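303aa long hypothetical esterase (Sulfolobus tokodaii, PDB 3AIN) hydrolyses carboxylic esters as a thermostable, dimeric carboxylesterase of the hormone-sensitive-lipase-like group, built on the alpha/beta hydrolase fold. Local coordinates at residues V123-D128 and E156-K161; D143-L148 and A180-K185; W150-S155 and N187-Y192. The protein carries 1 engineered substitution. All blocks are in the same frame, centred on the assembly; numbering follows the deposited sequence.

How the contacts relate
Helix 139-153 ties the three contacts together: contacts 2 and 3 both use it, and contact 1 joins the strand before it to the loop after it. Contact 1 is the buried one, an essentially apolar meeting of aliphatic side chains with a phenylalanine beside the central sheet. Contact 2, partly buried, is helix against helix, and a serine hydroxyl enters the apolar seam. Contact 3 lies at the surface, where the aromatic residue is a tyrosine and a weak hydrogen bond joins the packing. Neighbours interlock: Ile125 leans on Val151, Phe158 on Trp150, and Leu148 on Leu190, while Val127 meets Ala147.

Contact 1 of 3, residues V123-D128 and E156-K161; sequences VTISVD and EKFNGK
Ile125 and Val123, on strand 123-127, point toward Phe158, a buried aromatic residue on the short 3-10 turn in the loop after helix 139-153. In this alpha/beta hydrolase fold the strand, that helix and strand 164-169 form a beta-alpha-beta crossover, with strand 92-96 lying between the two strands in the sheet. The contact thus joins the first strand of the crossover to the loop that leads into its second.

The tight part is a CH-pi contact. Ile125 CD1 stands over one face of the Phe158 ring, 3.9 Å from its centroid and 15° off the normal. It is displaced toward the rim, so its nearest ring atom is Phe158 CE1, at 3.8 Å. The isoleucine chain is fully extended beyond CB (chi2 -179°), which carries the methyl out to the ring; the two side chains cross at about a right angle. On the opposite face lies Lys157 CB, 4.0 Å above the plane, so the ring is sandwiched between aliphatic carbons. A flat, apolar phenylalanine suits this slot, which Trp150 and Tyr83 also border.

Val123 fits more loosely: its CG1 is 4.4 Å from Phe158 CB, and its CG2 reaches only the carbonyl oxygen of the same residue. A compact branched valine suits the place, since it also packs on Val81 and Tyr83 of the adjacent strand.

Gly160, itself buried, centres an inverse gamma turn. The solvent side is the outer face of segment 156-161, where Lys161 NZ forms a salt bridge with Glu156 OE2 at 2.7 Å, on the syn lone pair of that oxygen.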
loop_
_atom_site.group_PDB
_atom_site.type_symbol
_atom_site.label_atom_id
_atom_site.label_comp_id
_atom_site.label_asym_id
_atom_site.label_seq_id
_atom_site.Cartn_x
_atom_site.Cartn_y
_atom_site.Cartn_z
ATOM N N VAL A 123 6.338 19.602 -2.875
ATOM C CA VAL A 123 7.031 20.366 -1.838
ATOM C C VAL A 123 6.561 19.825 -0.500
ATOM O O VAL A 123 5.369 19.677 -0.269
ATOM C CB VAL A 123 6.671 21.859 -1.931
ATOM C CG1 VAL A 123 7.252 22.630 -0.750
ATOM C CG2 VAL A 123 7.191 22.404 -3.251
ATOM N N THR A 124 7.516 19.535 0.367
ATOM C CA THR A 124 7.187 19.091 1.721
ATOM C C THR A 124 7.658 20.157 2.682
ATOM O O THR A 124 8.801 20.596 2.618
ATOM C CB THR A 124 7.889 17.757 2.021
ATOM O OG1 THR A 124 7.434 16.795 1.063
ATOM C CG2 THR A 124 7.530 17.265 3.442
ATOM N N ILE A 125 6.798 20.477 3.646
ATOM C CA ILE A 125 7.132 21.465 4.652
ATOM C C ILE A 125 7.021 20.847 6.030
ATOM O O ILE A 125 5.932 20.575 6.534
ATOM C CB ILE A 125 6.261 22.719 4.544
ATOM C CG1 ILE A 125 6.470 23.332 3.151
ATOM C CG2 ILE A 125 6.669 23.740 5.641
ATOM C CD1 ILE A 125 5.656 24.631 2.937
ATOM N N SER A 126 8.179 20.647 6.629
ATOM C CA SER A 126 8.276 19.938 7.900
ATOM C C SER A 126 8.268 20.939 9.032
ATOM O O SER A 126 9.107 21.851 9.079
ATOM C CB SER A 126 9.555 19.107 7.929
ATOM O OG SER A 126 9.691 18.413 9.179
ATOM N N VAL A 127 7.309 20.776 9.944
ATOM C CA VAL A 127 7.000 21.816 10.948
ATOM C C VAL A 127 7.626 21.487 12.322
ATOM O O VAL A 127 7.462 20.381 12.842
ATOM C CB VAL A 127 5.453 21.967 11.066
ATOM C CG1 VAL A 127 5.071 22.927 12.182
ATOM C CG2 VAL A 127 4.897 22.394 9.736
ATOM N N ASP A 128 8.337 22.454 12.915
ATOM C CA ASP A 128 8.949 22.266 14.245
ATOM C C ASP A 128 7.983 22.823 15.310
ATOM O O ASP A 128 8.138 23.957 15.807
ATOM C CB ASP A 128 10.315 22.978 14.325
ATOM C CG ASP A 128 11.464 22.070 14.816
ATOM O OD1 ASP A 128 11.303 20.837 14.947
ATOM O OD2 ASP A 128 12.605 22.584 14.933
ATOM N N GLU A 156 1.689 30.316 -2.937
ATOM C CA GLU A 156 2.354 30.828 -4.129
ATOM C C GLU A 156 3.862 30.999 -3.940
ATOM O O GLU A 156 4.618 30.899 -4.907
ATOM C CB GLU A 156 1.695 32.151 -4.595
ATOM C CG GLU A 156 0.201 32.019 -4.989
ATOM C CD GLU A 156 -0.052 31.154 -6.241
ATOM O OE1 GLU A 156 -1.228 30.860 -6.520
ATOM O OE2 GLU A 156 0.890 30.889 -7.013
ATOM N N LYS A 157 4.310 31.141 -2.692
ATOM C CA LYS A 157 5.749 31.233 -2.382
ATOM C C LYS A 157 6.477 29.968 -2.841
ATOM O O LYS A 157 7.691 29.969 -3.047
ATOM C CB LYS A 157 5.991 31.404 -0.880
ATOM C CG LYS A 157 5.554 32.735 -0.293
ATOM C CD LYS A 157 5.825 32.726 1.205
ATOM C CE LYS A 157 6.478 34.005 1.659
ATOM N NZ LYS A 157 7.934 33.960 1.419
ATOM N N PHE A 158 5.739 28.867 -2.825
ATOM C CA PHE A 158 6.285 27.550 -3.126
ATOM C C PHE A 158 5.845 27.048 -4.510
ATOM O O PHE A 158 6.001 25.854 -4.846
ATOM C CB PHE A 158 5.844 26.577 -2.018
ATOM C CG PHE A 158 6.064 27.107 -0.630
ATOM C CD1 PHE A 158 4.983 27.469 0.166
ATOM C CD2 PHE A 158 7.348 27.360 -0.167
ATOM C CE1 PHE A 158 5.182 28.102 1.379
ATOM C CE2 PHE A 158 7.554 28.001 1.053
ATOM C CZ PHE A 158 6.472 28.282 1.868
ATOM N N ASN A 159 5.240 27.939 -5.294
ATOM C CA ASN A 159 4.554 27.556 -6.527
ATOM C C ASN A 159 3.588 26.384 -6.281
ATOM O O ASN A 159 3.476 25.489 -7.102
ATOM C CB ASN A 159 5.589 27.257 -7.636
ATOM C CG ASN A 159 5.011 27.350 -9.073
ATOM O OD1 ASN A 159 5.673 26.936 -10.019
ATOM N ND2 ASN A 159 3.753 27.742 -9.209
ATOM N N GLY A 160 2.773 26.504 -5.227
ATOM C CA GLY A 160 1.920 25.406 -4.747
ATOM C C GLY A 160 0.522 25.420 -5.334
ATOM O O GLY A 160 -0.471 25.199 -4.633
ATOM N N LYS A 161 0.444 25.510 -6.651
ATOM C CA LYS A 161 -0.843 25.720 -7.295
ATOM C C LYS A 161 -1.721 24.475 -7.325
ATOM O O LYS A 161 -2.923 24.563 -7.549
ATOM C CB LYS A 161 -0.629 26.281 -8.706
ATOM C CG LYS A 161 0.312 27.493 -8.714
ATOM C CD LYS A 161 0.575 27.935 -10.148
ATOM C CE LYS A 161 0.442 29.438 -10.281
ATOM N NZ LYS A 161 1.538 30.110 -9.564
#

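Contact 2 of 3, residues D143-L148 and A180-K185; sequences DSFDAL and AILSKK
This is a helix-helix contact: Phe145 and Leu148 of helix 139-153 meet Leu182 and Ser183 of helix 171-185, two neighbouring helices packed beside the central sheet. The axes of the two segments come within 10.0 Å and cross at -55°, and side chains from both meet between them. Phe145 CG lies anti to the backbone N (chi1 -179°), which swings the ring across to the other helix. Leu182 CB approaches it obliquely, 3.7 Å from Phe145 CD1, in an off-centre CH-pi contact, while Leu182 CD1 rests near Phe145 CB and CG.

In the alpha/beta hydrolase fold, the strand and tight turn before helix 171-185 fit the GxSxG nucleophile elbow, as in relatives; the contact sits at the C-terminal end of that helix. Replacing Phe145 by an alanine would probably open a gap beside Leu182 CB and leave Ser183 without its aromatic neighbour.

Ser183 suits the seam by being small and by turning its polarity back on its own helix, where OG hydrogen-bonds to Thr179 O. The same oxygen meets the edge of the aromatic ring in its plane, 3.7 Å from Phe145 CE1, and lies 3.6 Å from Leu148 CD1.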
loop_
_atom_site.group_PDB
_atom_site.type_symbol
_atom_site.label_atom_id
_atom_site.label_comp_id
_atom_site.label_asym_id
_atom_site.label_seq_id
_atom_site.Cartn_x
_atom_site.Cartn_y
_atom_site.Cartn_z
ATOM N N ASP A 143 0.438 25.384 17.034
ATOM C CA ASP A 143 1.498 25.533 16.040
ATOM C C ASP A 143 1.203 24.786 14.740
ATOM O O ASP A 143 1.489 25.278 13.647
ATOM C CB ASP A 143 2.844 25.063 16.592
ATOM C CG ASP A 143 3.368 25.955 17.686
ATOM O OD1 ASP A 143 2.701 26.950 18.023
ATOM O OD2 ASP A 143 4.422 25.608 18.256
ATOM N N SER A 144 0.729 23.550 14.851
ATOM C CA SER A 144 0.465 22.770 13.638
ATOM C C SER A 144 -0.587 23.398 12.752
ATOM O O SER A 144 -0.421 23.455 11.530
ATOM C CB SER A 144 0.109 21.317 13.993
ATOM O OG SER A 144 1.210 20.699 14.680
ATOM N N PHE A 145 -1.644 23.934 13.368
ATOM C CA PHE A 145 -2.717 24.556 12.594
ATOM C C PHE A 145 -2.227 25.909 12.059
ATOM O O PHE A 145 -2.502 26.258 10.923
ATOM C CB PHE A 145 -3.952 24.778 13.474
ATOM C CG PHE A 145 -5.092 25.394 12.744
ATOM C CD1 PHE A 145 -5.590 24.778 11.608
ATOM C CD2 PHE A 145 -5.371 26.735 12.937
ATOM C CE1 PHE A 145 -6.566 25.406 10.830
ATOM C CE2 PHE A 145 -6.393 27.347 12.213
ATOM C CZ PHE A 145 -6.949 26.697 11.127
ATOM N N ASP A 146 -1.535 26.664 12.897
ATOM C CA ASP A 146 -1.038 27.994 12.474
ATOM C C ASP A 146 -0.112 27.812 11.265
ATOM O O ASP A 146 -0.174 28.588 10.305
ATOM C CB ASP A 146 -0.245 28.674 13.600
ATOM C CG ASP A 146 -1.142 29.249 14.699
ATOM O OD1 ASP A 146 -2.386 29.240 14.545
ATOM O OD2 ASP A 146 -0.595 29.668 15.729
ATOM N N ALA A 147 0.758 26.800 11.314
ATOM C CA ALA A 147 1.626 26.509 10.151
ATOM C C ALA A 147 0.826 26.135 8.914
ATOM O O ALA A 147 1.133 26.600 7.808
ATOM C CB ALA A 147 2.664 25.391 10.510
ATOM N N LEU A 148 -0.181 25.284 9.054
ATOM C CA LEU A 148 -0.961 24.921 7.894
ATOM C C LEU A 148 -1.653 26.132 7.272
ATOM O O LEU A 148 -1.629 26.314 6.153
ATOM C CB LEU A 148 -1.990 23.867 8.247
ATOM C CG LEU A 148 -2.930 23.338 7.183
ATOM C CD1 LEU A 148 -3.930 24.355 6.946
ATOM C CD2 LEU A 148 -2.243 23.019 5.920
ATOM N N ALA A 180 -6.549 18.894 10.066
ATOM C CA ALA A 180 -7.603 18.750 9.072
ATOM C C ALA A 180 -8.995 19.065 9.623
ATOM O O ALA A 180 -9.767 19.767 8.960
ATOM C CB ALA A 180 -7.578 17.368 8.440
ATOM N N ILE A 181 -9.274 18.648 10.856
ATOM C CA ILE A 181 -10.560 18.982 11.492
ATOM C C ILE A 181 -10.673 20.493 11.666
ATOM O O ILE A 181 -11.722 21.078 11.386
ATOM C CB ILE A 181 -10.749 18.259 12.840
ATOM C CG1 ILE A 181 -10.929 16.750 12.579
ATOM C CG2 ILE A 181 -12.001 18.808 13.607
ATOM C CD1 ILE A 181 -10.543 15.895 13.747
ATOM N N LEU A 182 -9.611 21.111 12.176
ATOM C CA LEU A 182 -9.644 22.563 12.426
ATOM C C LEU A 182 -9.765 23.374 11.135
ATOM O O LEU A 182 -10.338 24.465 11.143
ATOM C CB LEU A 182 -8.402 23.003 13.202
ATOM C CG LEU A 182 -8.312 22.507 14.646
ATOM C CD1 LEU A 182 -6.924 22.754 15.240
ATOM C CD2 LEU A 182 -9.414 23.066 15.549
ATOM N N SER A 183 -9.212 22.838 10.047
ATOM C CA SER A 183 -9.254 23.478 8.723
ATOM C C SER A 183 -10.670 23.508 8.159
ATOM O O SER A 183 -11.107 24.508 7.583
ATOM C CB SER A 183 -8.312 22.745 7.748
ATOM O OG SER A 183 -6.956 22.848 8.168
ATOM N N LYS A 184 -11.416 22.437 8.388
ATOM C CA LYS A 184 -12.804 22.382 7.947
ATOM C C LYS A 184 -13.601 23.522 8.584
ATOM O O LYS A 184 -14.314 24.266 7.897
ATOM C CB LYS A 184 -13.410 21.015 8.295
ATOM C CG LYS A 184 -14.870 21.055 8.674
ATOM C CD LYS A 184 -15.472 19.658 8.632
ATOM C CE LYS A 184 -15.500 19.029 10.010
ATOM N NZ LYS A 184 -16.619 18.021 10.135
ATOM N N LYS A 185 -13.288 23.796 9.844
ATOM C CA LYS A 185 -14.020 24.775 10.627
ATOM C C LYS A 185 -13.764 26.189 10.126
ATOM O O LYS A 185 -14.626 27.051 10.250
ATOM C CB LYS A 185 -13.642 24.666 12.105
ATOM C CG LYS A 185 -13.740 23.255 12.669
ATOM C CD LYS A 185 -13.243 23.205 14.112
ATOM C CE LYS A 185 -14.391 23.076 15.099
ATOM N NZ LYS A 185 -14.693 21.650 15.413
#

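Contact 3 of 3, residues W150-S155 and N187-Y192; sequences WVYNNS and NIKLKY
Tyr152, near the end of helix 139-153, reaches across to Ile188 and Lys189 in the loop that leads from helix 171-185 to strand 192-196. Its CB points toward that loop, and with CG anti to the backbone N (chi1 -177°) the ring extends outward from the helix. From CG onward the ring lies under Ile188 CG2, which sits over its centre, 3.6 Å from the centroid and 9° off the normal. This is a CH-pi contact with the methyl almost squarely above the face; the closest ring atom is Tyr152 CD1, also 3.6 Å from Ile188 CG2. On the other flank CD2 barely meets Ile188 CG1, and CE2 lies under the same methyl. Farther out, the ring edge at CE1 faces the backbone, Tyr152 CE1 lying 3.7 Å from Lys189 O. CZ has Ile188 CG2 over it and Lys189 N nearby. At the tip, Tyr152 OH accepts a weak hydrogen bond from Lys189 N, long at 3.3 Å but nearly straight at 173°. Lys189 CB comes within 4.0 Å of Tyr152 OH, while the rest of the bent lysine chain leads away, as suits an exposed residue.

The loop begins with a Schellman motif that ends helix 171-185: Asn187, with positive phi, is its C-prime residue, and Ile188 N turns back to Ser183 O. A branched isoleucine just past this turn can present a methyl to the ring. Across the contact Asn154 folds back on its own segment, its ND2 giving a 2.8 Å hydrogen bond to Trp150 O.

A tyrosine suits this partly exposed place because its ring supplies an apolar face and its hydroxyl a polar end; since the bond at that end is weak, the ring's packing under Ile188 probably carries most of the hold.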
loop_
_atom_site.group_PDB
_atom_site.type_symbol
_atom_site.label_atom_id
_atom_site.label_comp_id
_atom_site.label_asym_id
_atom_site.label_seq_id
_atom_site.Cartn_x
_atom_site.Cartn_y
_atom_site.Cartn_z
ATOM N N TRP A 150 -0.918 29.281 7.498
ATOM C CA TRP A 150 0.056 30.110 6.829
ATOM C C TRP A 150 0.481 29.503 5.492
ATOM O O TRP A 150 0.588 30.183 4.513
ATOM C CB TRP A 150 1.271 30.378 7.729
ATOM C CG TRP A 150 2.289 31.323 7.147
ATOM C CD1 TRP A 150 2.360 32.665 7.339
ATOM C CD2 TRP A 150 3.384 30.992 6.296
ATOM N NE1 TRP A 150 3.421 33.189 6.657
ATOM C CE2 TRP A 150 4.051 32.183 5.991
ATOM C CE3 TRP A 150 3.823 29.824 5.711
ATOM C CZ2 TRP A 150 5.141 32.209 5.182
ATOM C CZ3 TRP A 150 4.901 29.862 4.920
ATOM C CH2 TRP A 150 5.566 31.037 4.671
ATOM N N VAL A 151 0.760 28.201 5.478
ATOM C CA VAL A 151 1.136 27.608 4.194
ATOM C C VAL A 151 0.022 27.738 3.148
ATOM O O VAL A 151 0.283 28.034 1.983
ATOM C CB VAL A 151 1.585 26.117 4.333
ATOM C CG1 VAL A 151 1.786 25.503 2.954
ATOM C CG2 VAL A 151 2.900 26.062 5.099
ATOM N N TYR A 152 -1.225 27.513 3.566
ATOM C CA TYR A 152 -2.357 27.565 2.657
ATOM C C TYR A 152 -2.456 28.986 2.078
ATOM O O TYR A 152 -2.780 29.165 0.908
ATOM C CB TYR A 152 -3.645 27.257 3.430
ATOM C CG TYR A 152 -4.902 27.200 2.588
ATOM C CD1 TYR A 152 -5.218 26.062 1.847
ATOM C CD2 TYR A 152 -5.845 28.212 2.669
ATOM C CE1 TYR A 152 -6.416 25.971 1.145
ATOM C CE2 TYR A 152 -7.035 28.137 1.957
ATOM C CZ TYR A 152 -7.332 27.004 1.240
ATOM O OH TYR A 152 -8.542 26.919 0.587
ATOM N N ASN A 153 -2.221 29.959 2.938
ATOM C CA ASN A 153 -2.384 31.362 2.560
ATOM C C ASN A 153 -1.150 31.931 1.852
ATOM O O ASN A 153 -1.182 33.075 1.390
ATOM C CB ASN A 153 -2.719 32.195 3.797
ATOM C CG ASN A 153 -4.178 32.055 4.214
ATOM O OD1 ASN A 153 -5.016 31.596 3.437
ATOM N ND2 ASN A 153 -4.495 32.531 5.415
ATOM N N ASN A 154 -0.070 31.149 1.771
ATOM C CA ASN A 154 1.177 31.600 1.156
ATOM C C ASN A 154 1.736 30.592 0.133
ATOM O O ASN A 154 2.918 30.635 -0.206
ATOM C CB ASN A 154 2.226 31.916 2.209
ATOM C CG ASN A 154 1.872 33.147 3.041
ATOM O OD1 ASN A 154 2.165 34.283 2.639
ATOM N ND2 ASN A 154 1.188 32.939 4.163
ATOM N N SER A 155 0.835 29.784 -0.413
ATOM C CA SER A 155 1.202 28.630 -1.251
ATOM C C SER A 155 1.915 29.068 -2.516
ATOM O O SER A 155 2.778 28.362 -2.998
ATOM C CB SER A 155 -0.029 27.794 -1.619
ATOM O OG SER A 155 -0.926 28.503 -2.470
ATOM N N ASN A 187 -13.123 26.841 6.781
ATOM C CA ASN A 187 -13.255 26.733 5.324
ATOM C C ASN A 187 -11.939 26.668 4.541
ATOM O O ASN A 187 -11.834 27.195 3.437
ATOM C CB ASN A 187 -14.174 27.831 4.757
ATOM C CG ASN A 187 -14.958 27.361 3.533
ATOM O OD1 ASN A 187 -15.551 28.165 2.809
ATOM N ND2 ASN A 187 -14.904 26.062 3.262
ATOM N N ILE A 188 -10.940 25.998 5.108
ATOM C CA ILE A 188 -9.685 25.783 4.403
ATOM C C ILE A 188 -9.775 24.416 3.766
ATOM O O ILE A 188 -10.137 23.456 4.445
ATOM C CB ILE A 188 -8.503 25.780 5.383
ATOM C CG1 ILE A 188 -8.269 27.189 5.929
ATOM C CG2 ILE A 188 -7.249 25.186 4.729
ATOM C CD1 ILE A 188 -7.348 27.205 7.140
ATOM N N LYS A 189 -9.671 24.377 2.438
ATOM C CA LYS A 189 -10.006 23.188 1.671
ATOM C C LYS A 189 -8.724 22.451 1.307
ATOM O O LYS A 189 -8.074 22.776 0.319
ATOM C CB LYS A 189 -10.764 23.565 0.391
ATOM C CG LYS A 189 -12.152 24.135 0.647
ATOM C CD LYS A 189 -12.511 25.219 -0.364
ATOM C CE LYS A 189 -13.574 26.157 0.199
ATOM N NZ LYS A 189 -14.732 26.299 -0.724
ATOM N N LEU A 190 -8.391 21.429 2.093
ATOM C CA LEU A 190 -7.212 20.613 1.834
ATOM C C LEU A 190 -7.523 19.494 0.840
ATOM O O LEU A 190 -8.634 18.961 0.830
ATOM C CB LEU A 190 -6.768 19.976 3.154
ATOM C CG LEU A 190 -6.532 20.960 4.291
ATOM C CD1 LEU A 190 -6.184 20.174 5.573
ATOM C CD2 LEU A 190 -5.385 21.873 3.895
ATOM N N LYS A 191 -6.483 19.024 0.160
ATOM C CA LYS A 191 -6.629 18.000 -0.870
ATOM C C LYS A 191 -6.694 16.606 -0.254
ATOM O O LYS A 191 -7.303 15.715 -0.833
ATOM C CB LYS A 191 -5.477 18.054 -1.876
ATOM C CG LYS A 191 -5.504 19.263 -2.832
ATOM C CD LYS A 191 -6.906 19.549 -3.335
ATOM C CE LYS A 191 -6.938 20.872 -4.103
ATOM N NZ LYS A 191 -6.799 20.635 -5.562
ATOM N N TYR A 192 -5.939 16.389 0.825
ATOM C CA TYR A 192 -5.677 15.019 1.263
ATOM C C TYR A 192 -5.061 15.030 2.670
ATOM O O TYR A 192 -4.489 16.036 3.107
ATOM C CB TYR A 192 -4.704 14.363 0.273
ATOM C CG TYR A 192 -4.798 12.845 0.196
ATOM C CD1 TYR A 192 -5.759 12.225 -0.606
ATOM C CD2 TYR A 192 -3.930 12.044 0.922
ATOM C CE1 TYR A 192 -5.849 10.825 -0.690
ATOM C CE2 TYR A 192 -4.036 10.644 0.869
ATOM C CZ TYR A 192 -4.963 10.051 0.032
ATOM O OH TYR A 192 -5.074 8.660 -0.036
#